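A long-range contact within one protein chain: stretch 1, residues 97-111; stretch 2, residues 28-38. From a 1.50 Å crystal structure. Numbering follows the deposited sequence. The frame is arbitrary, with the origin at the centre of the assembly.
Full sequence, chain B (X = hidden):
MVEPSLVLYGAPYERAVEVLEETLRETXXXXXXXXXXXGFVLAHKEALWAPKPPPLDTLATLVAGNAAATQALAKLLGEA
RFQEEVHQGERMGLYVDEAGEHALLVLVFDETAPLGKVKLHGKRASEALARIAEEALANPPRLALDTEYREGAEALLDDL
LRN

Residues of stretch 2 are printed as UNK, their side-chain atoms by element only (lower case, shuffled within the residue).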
# COMPACT_ATOMS: atom_id res chain seq x y z
N ASP B 97 15.65 2.66 -6.56
CA ASP B 97 16.13 3.98 -6.21
C ASP B 97 15.49 5.01 -7.13
O ASP B 97 15.25 4.73 -8.30
CB ASP B 97 17.66 4.03 -6.32
CG ASP B 97 18.26 5.29 -5.69
OD1 ASP B 97 17.61 5.89 -4.80
OD2 ASP B 97 19.38 5.66 -6.07
N GLU B 98 15.20 6.18 -6.59
CA GLU B 98 14.59 7.23 -7.38
C GLU B 98 15.53 7.71 -8.47
O GLU B 98 16.72 7.92 -8.24
CB GLU B 98 14.22 8.42 -6.49
CG GLU B 98 12.90 8.26 -5.76
CD GLU B 98 12.51 9.52 -5.00
OE1 GLU B 98 12.63 10.62 -5.58
OE2 GLU B 98 12.08 9.41 -3.84
N ALA B 99 14.98 7.87 -9.67
CA ALA B 99 15.73 8.37 -10.81
C ALA B 99 15.00 9.65 -11.18
O ALA B 99 14.25 9.70 -12.16
CB ALA B 99 15.68 7.38 -11.96
N GLY B 100 15.21 10.69 -10.38
CA GLY B 100 14.52 11.94 -10.62
C GLY B 100 13.19 11.88 -9.91
O GLY B 100 12.89 10.92 -9.21
N GLU B 101 12.37 12.91 -10.10
CA GLU B 101 11.08 12.97 -9.44
C GLU B 101 9.98 12.06 -10.00
O GLU B 101 9.03 11.75 -9.30
CB GLU B 101 10.57 14.41 -9.44
CG GLU B 101 11.38 15.34 -8.57
CD GLU B 101 11.38 14.90 -7.12
OE1 GLU B 101 10.28 14.82 -6.52
OE2 GLU B 101 12.47 14.65 -6.57
N HIS B 102 10.13 11.62 -11.25
CA HIS B 102 9.07 10.81 -11.84
C HIS B 102 9.43 9.41 -12.32
O HIS B 102 8.63 8.78 -13.01
CB HIS B 102 8.44 11.57 -13.00
CG HIS B 102 8.02 12.96 -12.65
ND1 HIS B 102 8.86 14.05 -12.77
CD2 HIS B 102 6.85 13.44 -12.14
CE1 HIS B 102 8.23 15.13 -12.36
NE2 HIS B 102 7.01 14.79 -11.97
N ALA B 103 10.61 8.91 -11.96
CA ALA B 103 10.99 7.58 -12.40
C ALA B 103 11.74 6.82 -11.31
O ALA B 103 12.20 7.40 -10.33
CB ALA B 103 11.84 7.67 -13.66
N LEU B 104 11.86 5.51 -11.51
CA LEU B 104 12.52 4.63 -10.55
C LEU B 104 13.43 3.65 -11.26
O LEU B 104 13.07 3.10 -12.30
CB LEU B 104 11.48 3.83 -9.77
CG LEU B 104 10.44 4.58 -8.94
CD1 LEU B 104 9.31 3.64 -8.54
CD2 LEU B 104 11.10 5.18 -7.72
N LEU B 105 14.62 3.44 -10.69
CA LEU B 105 15.56 2.45 -11.22
C LEU B 105 15.28 1.18 -10.42
O LEU B 105 15.17 1.23 -9.20
CB LEU B 105 17.01 2.87 -10.97
CG LEU B 105 18.01 1.72 -11.16
CD1 LEU B 105 18.08 1.33 -12.64
CD2 LEU B 105 19.37 2.14 -10.65
N VAL B 106 15.16 0.06 -11.11
CA VAL B 106 14.89 -1.22 -10.46
C VAL B 106 15.95 -2.24 -10.87
O VAL B 106 16.23 -2.42 -12.05
CB VAL B 106 13.51 -1.79 -10.88
CG1 VAL B 106 13.26 -3.12 -10.17
CG2 VAL B 106 12.41 -0.78 -10.55
N LEU B 107 16.57 -2.89 -9.88
CA LEU B 107 17.55 -3.93 -10.16
C LEU B 107 17.11 -5.19 -9.43
O LEU B 107 16.81 -5.15 -8.24
CB LEU B 107 18.95 -3.54 -9.66
CG LEU B 107 19.62 -2.32 -10.30
CD1 LEU B 107 20.99 -2.08 -9.65
CD2 LEU B 107 19.79 -2.56 -11.80
N VAL B 108 17.04 -6.29 -10.17
CA VAL B 108 16.68 -7.58 -9.59
C VAL B 108 17.98 -8.37 -9.59
O VAL B 108 18.64 -8.47 -10.63
CB VAL B 108 15.63 -8.32 -10.44
CG1 VAL B 108 15.41 -9.73 -9.89
CG2 VAL B 108 14.33 -7.53 -10.44
N PHE B 109 18.34 -8.94 -8.45
CA PHE B 109 19.60 -9.66 -8.37
C PHE B 109 19.50 -10.92 -7.53
O PHE B 109 18.54 -11.11 -6.79
CB PHE B 109 20.68 -8.72 -7.80
CG PHE B 109 20.38 -8.19 -6.42
CD1 PHE B 109 20.84 -8.85 -5.28
CD2 PHE B 109 19.64 -7.01 -6.25
CE1 PHE B 109 20.57 -8.35 -4.00
CE2 PHE B 109 19.36 -6.51 -4.98
CZ PHE B 109 19.82 -7.18 -3.85
N ASP B 110 20.50 -11.79 -7.67
CA ASP B 110 20.56 -13.01 -6.90
C ASP B 110 21.87 -13.02 -6.11
O ASP B 110 22.52 -11.98 -5.99
CB ASP B 110 20.39 -14.26 -7.80
CG ASP B 110 21.49 -14.40 -8.85
OD1 ASP B 110 21.22 -15.03 -9.89
OD2 ASP B 110 22.60 -13.90 -8.62
N GLU B 111 22.25 -14.17 -5.57
CA GLU B 111 23.47 -14.25 -4.77
C GLU B 111 24.76 -13.92 -5.52
O GLU B 111 25.78 -13.65 -4.89
CB GLU B 111 23.60 -15.64 -4.13
CG GLU B 111 23.49 -16.78 -5.12
CD GLU B 111 22.12 -17.40 -5.13
OE1 GLU B 111 21.82 -18.20 -4.20
OE2 GLU B 111 21.33 -17.09 -6.04
N UNK B 28 26.42 -7.35 -11.47
CA UNK B 28 26.19 -8.78 -11.50
C UNK B 28 24.69 -9.06 -11.37
O UNK B 28 24.29 -10.22 -11.22
N UNK B 29 23.87 -8.02 -11.43
CA UNK B 29 22.42 -8.18 -11.32
C UNK B 29 21.84 -8.88 -12.55
O UNK B 29 22.46 -8.93 -13.61
c UNK B 29 21.74 -6.82 -11.14
N UNK B 30 20.63 -9.42 -12.39
CA UNK B 30 19.96 -10.13 -13.47
C UNK B 30 19.21 -9.20 -14.41
O UNK B 30 19.34 -9.30 -15.63
c UNK B 30 18.36 -13.32 -11.93
n UNK B 30 18.82 -14.54 -11.28
n UNK B 30 18.58 -16.70 -10.52
c UNK B 30 18.09 -15.64 -11.15
n UNK B 30 16.84 -15.66 -11.62
c UNK B 30 19.49 -12.32 -12.18
c UNK B 30 18.93 -11.12 -12.91
N UNK B 31 18.40 -8.32 -13.84
CA UNK B 31 17.57 -7.43 -14.65
C UNK B 31 17.63 -6.00 -14.16
O UNK B 31 17.71 -5.75 -12.95
c UNK B 31 16.39 -11.51 -15.92
o UNK B 31 15.79 -13.60 -14.93
c UNK B 31 15.40 -10.18 -13.69
c UNK B 31 16.11 -7.93 -14.63
c UNK B 31 15.97 -9.43 -14.73
c UNK B 31 15.83 -12.23 -14.87
c UNK B 31 15.33 -11.57 -13.76
c UNK B 31 16.45 -10.12 -15.84
N UNK B 32 17.58 -5.07 -15.10
CA UNK B 32 17.61 -3.65 -14.78
C UNK B 32 16.51 -2.94 -15.55
O UNK B 32 16.34 -3.16 -16.75
c UNK B 32 18.96 -3.06 -15.16
N UNK B 33 15.74 -2.11 -14.86
CA UNK B 33 14.66 -1.39 -15.52
C UNK B 33 14.53 0.03 -15.04
O UNK B 33 14.89 0.35 -13.90
c UNK B 33 13.55 -4.27 -14.14
c UNK B 33 13.30 -2.05 -15.25
c UNK B 33 11.51 -3.74 -15.47
c UNK B 33 13.02 -3.54 -15.37
N UNK B 34 14.02 0.89 -15.91
CA UNK B 34 13.67 2.20 -15.53
C UNK B 34 12.20 2.29 -15.77
O UNK B 34 11.71 2.01 -16.85
c UNK B 34 14.02 4.64 -16.16
c UNK B 34 14.40 3.18 -16.45
c UNK B 34 14.52 5.61 -17.23
c UNK B 34 14.59 5.13 -14.83
N UNK B 35 11.46 2.60 -14.72
CA UNK B 35 10.00 2.64 -14.81
C UNK B 35 9.50 3.98 -14.30
O UNK B 35 10.22 4.68 -13.59
c UNK B 35 9.36 1.51 -13.96
c UNK B 35 10.02 0.18 -14.30
c UNK B 35 9.55 1.79 -12.46
c UNK B 35 8.86 0.78 -11.56
N UNK B 36 8.29 4.37 -14.69
CA UNK B 36 7.79 5.63 -14.18
C UNK B 36 7.02 5.32 -12.91
O UNK B 36 6.72 4.15 -12.63
o UNK B 36 5.23 4.69 -14.85
o UNK B 36 4.83 6.24 -16.33
c UNK B 36 6.92 6.37 -15.22
c UNK B 36 5.57 5.71 -15.47
N UNK B 37 6.72 6.33 -12.11
CA UNK B 37 6.03 6.08 -10.86
C UNK B 37 4.62 5.53 -11.04
O UNK B 37 3.96 5.17 -10.06
n UNK B 37 6.96 8.43 -7.38
n UNK B 37 9.05 7.97 -6.52
n UNK B 37 7.18 7.50 -5.29
c UNK B 37 7.45 7.87 -9.72
c UNK B 37 7.44 8.95 -8.65
c UNK B 37 6.03 7.35 -10.01
c UNK B 37 7.73 7.97 -6.40
N UNK B 38 4.15 5.44 -12.28
CA UNK B 38 2.83 4.88 -12.57
C UNK B 38 2.91 3.39 -12.91
O UNK B 38 1.89 2.73 -13.07
c UNK B 38 0.92 9.20 -14.48
c UNK B 38 2.17 5.63 -13.74
n UNK B 38 0.21 9.79 -15.65
c UNK B 38 1.87 7.09 -13.48
c UNK B 38 1.14 7.70 -14.67
O HOH W 1 22.23 -11.40 -9.92
O HOH W 2 10.95 8.99 -8.44
O HOH W 3 10.48 6.88 -4.26

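Position 28 has no side-chain atoms, and its positive phi (86°) would press a CB against the preceding carbonyl O; it is Gly28. A water accepts from Asp110 N (2.9 Å) and donates to Gly28 O (2.7 Å), tying this turn to stretch 1.

Position 29 carries one carbon, its CB, 3.5 Å from Val108 O and 4.0 Å from Phe109 CB, which identifies Ala29.

At position 30 three carbons lead to a nitrogen and then to a carbon bearing two more nitrogens, a guanidinium whose edge meets the carboxylate of Asp110: Arg30. NE lies 2.8 Å and NH2 3.2 Å from Asp110 OD1, two hydrogen bonds within a salt bridge. The backbone N of Arg30 also bonds to Val108 O (2.8 Å).

Position 31 has one carbon followed by a six-carbon ring bearing an oxygen, and the ring meets Val108 obliquely; this is Tyr31. Its CD2 is 3.8 Å from Val108 CB, while the hydroxyl is bonded elsewhere in the structure.

The single carbon at position 32, a CB 3.5 Å from Leu107 CD2, denotes Ala32.

Position 33 has four carbons forked at the second, packed against the side chain of Val106, and is Leu33. Its CD1 lies 4.1 Å from Val106 CB.

Position 34 has the same four-carbon fork but, on the other face, touches Ala99 and Ala103; it is Leu34. Its CD1 comes to 3.8 Å from Ala99 CB and 3.9 Å from Ala103 CB.

At position 35 the four carbons fork at the first, with one arm two carbons long, and pack against Leu104 and Val106: Ile35. Its CG1 is 3.9 Å from Leu104 CB, and its CD1 is 4.0 Å from Val106 CG2.

Position 36 has two carbons, the second carrying two oxygens, and lies beside Ala103 (CA to CA 4.1 Å); it is Asp36.

Position 37 is again three carbons, a nitrogen and a carbon with two nitrogens, its end reaching the side chain of Leu104: Arg37. Its NH1 approaches Leu104 CD2 (3.7 Å) and donates to a water that bonds to Gly100 O and Ala103 O.

Position 38, four carbons in a row ending in nitrogen, stays clear of stretch 1 with its side chain and is Lys38.

The two strands run antiparallel. Paired backbone hydrogen bonds link Leu104 with Ile35, Val106 with Leu33 and Val108 with Tyr31; for example, Val106 N donates to Leu33 O at 2.8 Å. The side chains of these pairs share one face, while Leu105 and Leu107 lie with Leu34 and Ala32 on the other. Apolar packing thus reinforces the backbone ladder, and the two arginines extend the contact beyond its ends through a salt bridge and water.

Stretch 2 (28-38) GARYALLIDRK
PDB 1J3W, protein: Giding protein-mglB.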